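PDB 3D7L: Lin1944 protein from Listeria innocua, which is of unknown function but belongs to the short-chain dehydrogenase/reductase family and is probably an oxidoreductase. Local coordinates for residues 82-93 / 127-135. Residues are numbered along the deposited sequence; the frame is centred on the assembly and turned at random.
Sequences NAVTISSKLGGQ and SAAMANGAV
Met-130, a selenomethionine, fits as a knob into the hole formed by Asn-82, Thr-85, Ile-86 and Leu-90. Its chain turns at the last torsion (chi3 64°), which brings methyl CE to 3.6 Å from Thr-85 CG2 and to 3.7 Å from Ile-86 CG1, while SE faces the amide oxygen of Asn-82. Next to it Ala-131 presents a small methyl, so that the backbones come close: its CA lies 4.6 Å from the CA of Leu-90, and its CB also meets Thr-85 CG2 and Lys-89 CG. Leu-90 CD1 then reaches Ala-134 CB at 3.7 Å.

The polar pairs lie along one side of this packing, the side away from the second subunit. Thr-85 OG1 and Ser-127 OG share a short hydrogen bond of 2.5 Å, and OG1 is also hydrogen-bonded to the backbone N of Thr-70. Lys-89 bends at chi2 and chi4, carrying NZ to 2.8 Å from Asn-132 OD1, in the carbonyl plane and on a lone pair; Thr-114 O is a second acceptor for the ammonium group. Gln-93 bonds through NE2 to Lys-89 O and Thr-113 O, and through OE1 to Ser-64 OG, which holds its amide beside Val-135 CG2.

A wider pi-type turn at 86-90 interrupts the regular helical bonding beside Ala-131. The segment axes cross at -26°, 8.4 Å apart at their closest. Helices 79-100 and 126-142 follow adjacent parallel strands 59-64 and 108-113; Gln-93 and Val-135 pack on Leu-112 of the latter, while Ile-86 and Ala-134 meet their counterparts in the second subunit, consistent with the four-helix interface common in this family.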
loop_
_atom_site.group_PDB
_atom_site.type_symbol
_atom_site.label_atom_id
_atom_site.label_comp_id
_atom_site.label_asym_id
_atom_site.label_seq_id
_atom_site.Cartn_x
_atom_site.Cartn_y
_atom_site.Cartn_z
ATOM N N ASN D 82 -5.415 -11.600 -4.832
ATOM C CA ASN D 82 -4.822 -10.383 -4.301
ATOM C C ASN D 82 -4.250 -10.593 -2.881
ATOM O O ASN D 82 -3.297 -9.913 -2.471
ATOM C CB ASN D 82 -5.871 -9.268 -4.344
ATOM C CG ASN D 82 -5.270 -7.885 -4.241
ATOM O OD1 ASN D 82 -5.691 -7.091 -3.402
ATOM N ND2 ASN D 82 -4.312 -7.573 -5.103
ATOM N N ALA D 83 -4.844 -11.531 -2.152
ATOM C CA ALA D 83 -4.417 -11.944 -0.815
ATOM C C ALA D 83 -3.014 -12.509 -0.786
ATOM O O ALA D 83 -2.320 -12.436 0.241
ATOM C CB ALA D 83 -5.405 -12.989 -0.248
ATOM N N VAL D 84 -2.592 -13.083 -1.902
ATOM C CA VAL D 84 -1.234 -13.618 -2.030
ATOM C C VAL D 84 -0.218 -12.463 -1.986
ATOM O O VAL D 84 0.721 -12.471 -1.184
ATOM C CB VAL D 84 -1.080 -14.508 -3.320
ATOM C CG1 VAL D 84 0.305 -15.090 -3.400
ATOM C CG2 VAL D 84 -2.132 -15.637 -3.337
ATOM N N THR D 85 -0.430 -11.448 -2.821
ATOM C CA THR D 85 0.392 -10.224 -2.757
ATOM C C THR D 85 0.436 -9.680 -1.326
ATOM O O THR D 85 1.518 -9.380 -0.785
ATOM C CB THR D 85 -0.190 -9.141 -3.644
ATOM O OG1 THR D 85 -0.398 -9.692 -4.935
ATOM C CG2 THR D 85 0.774 -7.914 -3.738
ATOM N N ILE D 86 -0.752 -9.559 -0.733
ATOM C CA ILE D 86 -0.908 -9.019 0.613
ATOM C C ILE D 86 -0.055 -9.747 1.640
ATOM O O ILE D 86 0.538 -9.094 2.508
ATOM C CB ILE D 86 -2.385 -8.934 1.045
ATOM C CG1 ILE D 86 -3.108 -7.860 0.204
ATOM C CG2 ILE D 86 -2.495 -8.598 2.531
ATOM C CD1 ILE D 86 -4.597 -7.729 0.477
ATOM N N SER D 87 0.058 -11.074 1.522
ATOM C CA SER D 87 0.860 -11.832 2.494
ATOM C C SER D 87 2.356 -11.795 2.215
ATOM O O SER D 87 3.149 -12.053 3.119
ATOM C CB SER D 87 0.370 -13.293 2.644
ATOM O OG SER D 87 0.785 -14.066 1.530
ATOM N N SER D 88 2.744 -11.457 0.982
ATOM C CA SER D 88 4.145 -11.600 0.554
ATOM C C SER D 88 4.897 -10.276 0.283
ATOM O O SER D 88 5.528 -9.743 1.193
ATOM C CB SER D 88 4.252 -12.563 -0.634
ATOM O OG SER D 88 5.616 -12.851 -0.924
ATOM N N LYS D 89 4.827 -9.747 -0.941
ATOM C CA LYS D 89 5.515 -8.502 -1.260
ATOM C C LYS D 89 5.084 -7.386 -0.317
ATOM O O LYS D 89 5.912 -6.561 0.065
ATOM C CB LYS D 89 5.287 -8.084 -2.723
ATOM C CG LYS D 89 5.973 -6.773 -3.160
ATOM C CD LYS D 89 7.466 -6.961 -3.348
ATOM C CE LYS D 89 8.160 -5.705 -3.857
ATOM N NZ LYS D 89 7.786 -5.401 -5.247
ATOM N N LEU D 90 3.800 -7.354 0.042
ATOM C CA LEU D 90 3.269 -6.315 0.935
ATOM C C LEU D 90 3.526 -6.652 2.410
ATOM O O LEU D 90 4.395 -6.060 3.049
ATOM C CB LEU D 90 1.772 -6.074 0.689
ATOM C CG LEU D 90 1.142 -4.803 1.303
ATOM C CD1 LEU D 90 -0.142 -4.435 0.538
ATOM C CD2 LEU D 90 0.867 -4.927 2.796
ATOM N N GLY D 91 2.772 -7.627 2.922
ATOM C CA GLY D 91 2.725 -7.941 4.349
ATOM C C GLY D 91 3.977 -8.634 4.814
ATOM O O GLY D 91 4.373 -8.454 5.944
ATOM N N GLY D 92 4.579 -9.446 3.943
ATOM C CA GLY D 92 5.816 -10.134 4.235
ATOM C C GLY D 92 6.949 -9.163 4.483
ATOM O O GLY D 92 7.629 -9.278 5.506
ATOM N N GLN D 93 7.135 -8.175 3.596
ATOM C CA GLN D 93 8.206 -7.187 3.791
ATOM C C GLN D 93 7.954 -6.289 5.015
ATOM O O GLN D 93 8.889 -5.943 5.749
ATOM C CB GLN D 93 8.406 -6.321 2.552
ATOM C CG GLN D 93 8.958 -7.024 1.345
ATOM C CD GLN D 93 9.536 -6.007 0.353
ATOM O OE1 GLN D 93 10.745 -5.759 0.344
ATOM N NE2 GLN D 93 8.663 -5.399 -0.470
ATOM N N SER D 127 -1.941 -5.314 -8.641
ATOM C CA SER D 127 -1.668 -5.901 -7.352
ATOM C C SER D 127 -0.226 -5.606 -6.910
ATOM O O SER D 127 0.028 -5.299 -5.746
ATOM C CB SER D 127 -1.960 -7.393 -7.419
ATOM O OG SER D 127 -1.786 -7.998 -6.157
ATOM N N ALA D 128 0.727 -5.669 -7.835
ATOM C CA ALA D 128 2.107 -5.290 -7.483
ATOM C C ALA D 128 2.206 -3.762 -7.185
ATOM O O ALA D 128 2.888 -3.329 -6.244
ATOM C CB ALA D 128 3.072 -5.724 -8.587
ATOM N N ALA D 129 1.489 -2.961 -7.969
ATOM C CA ALA D 129 1.371 -1.521 -7.718
ATOM C C ALA D 129 0.921 -1.225 -6.265
ATOM O O ALA D 129 1.580 -0.474 -5.543
ATOM C CB ALA D 129 0.378 -0.887 -8.720
HETATM N N MSE D 130 -0.198 -1.832 -5.859
HETATM C CA MSE D 130 -0.666 -1.815 -4.454
HETATM C C MSE D 130 0.432 -2.101 -3.427
HETATM O O MSE D 130 0.651 -1.309 -2.504
HETATM C CB MSE D 130 -1.803 -2.840 -4.283
HETATM C CG MSE D 130 -2.463 -2.883 -2.888
HETATM SE SE MSE D 130 -3.458 -4.572 -2.585
HETATM C CE MSE D 130 -2.003 -5.836 -2.636
ATOM N N ALA D 131 1.096 -3.250 -3.587
ATOM C CA ALA D 131 2.165 -3.671 -2.688
ATOM C C ALA D 131 3.250 -2.607 -2.647
ATOM O O ALA D 131 3.697 -2.222 -1.570
ATOM C CB ALA D 131 2.770 -5.002 -3.140
ATOM N N ASN D 132 3.686 -2.142 -3.817
ATOM C CA ASN D 132 4.753 -1.123 -3.882
ATOM C C ASN D 132 4.388 0.202 -3.209
ATOM O O ASN D 132 5.203 0.792 -2.483
ATOM C CB ASN D 132 5.212 -0.874 -5.324
ATOM C CG ASN D 132 5.826 -2.094 -5.954
ATOM O OD1 ASN D 132 6.161 -3.069 -5.258
ATOM N ND2 ASN D 132 5.920 -2.090 -7.280
ATOM N N GLY D 133 3.171 0.673 -3.465
ATOM C CA GLY D 133 2.669 1.881 -2.825
ATOM C C GLY D 133 2.580 1.722 -1.313
ATOM O O GLY D 133 2.958 2.626 -0.557
ATOM N N ALA D 134 2.109 0.559 -0.881
ATOM C CA ALA D 134 1.940 0.263 0.526
ATOM C C ALA D 134 3.288 0.304 1.252
ATOM O O ALA D 134 3.423 0.908 2.315
ATOM C CB ALA D 134 1.313 -1.087 0.689
ATOM N N VAL D 135 4.277 -0.340 0.655
ATOM C CA VAL D 135 5.606 -0.455 1.266
ATOM C C VAL D 135 6.313 0.912 1.290
ATOM O O VAL D 135 6.994 1.270 2.288
ATOM C CB VAL D 135 6.424 -1.599 0.591
ATOM C CG1 VAL D 135 7.902 -1.599 1.036
ATOM C CG2 VAL D 135 5.784 -2.979 0.938
#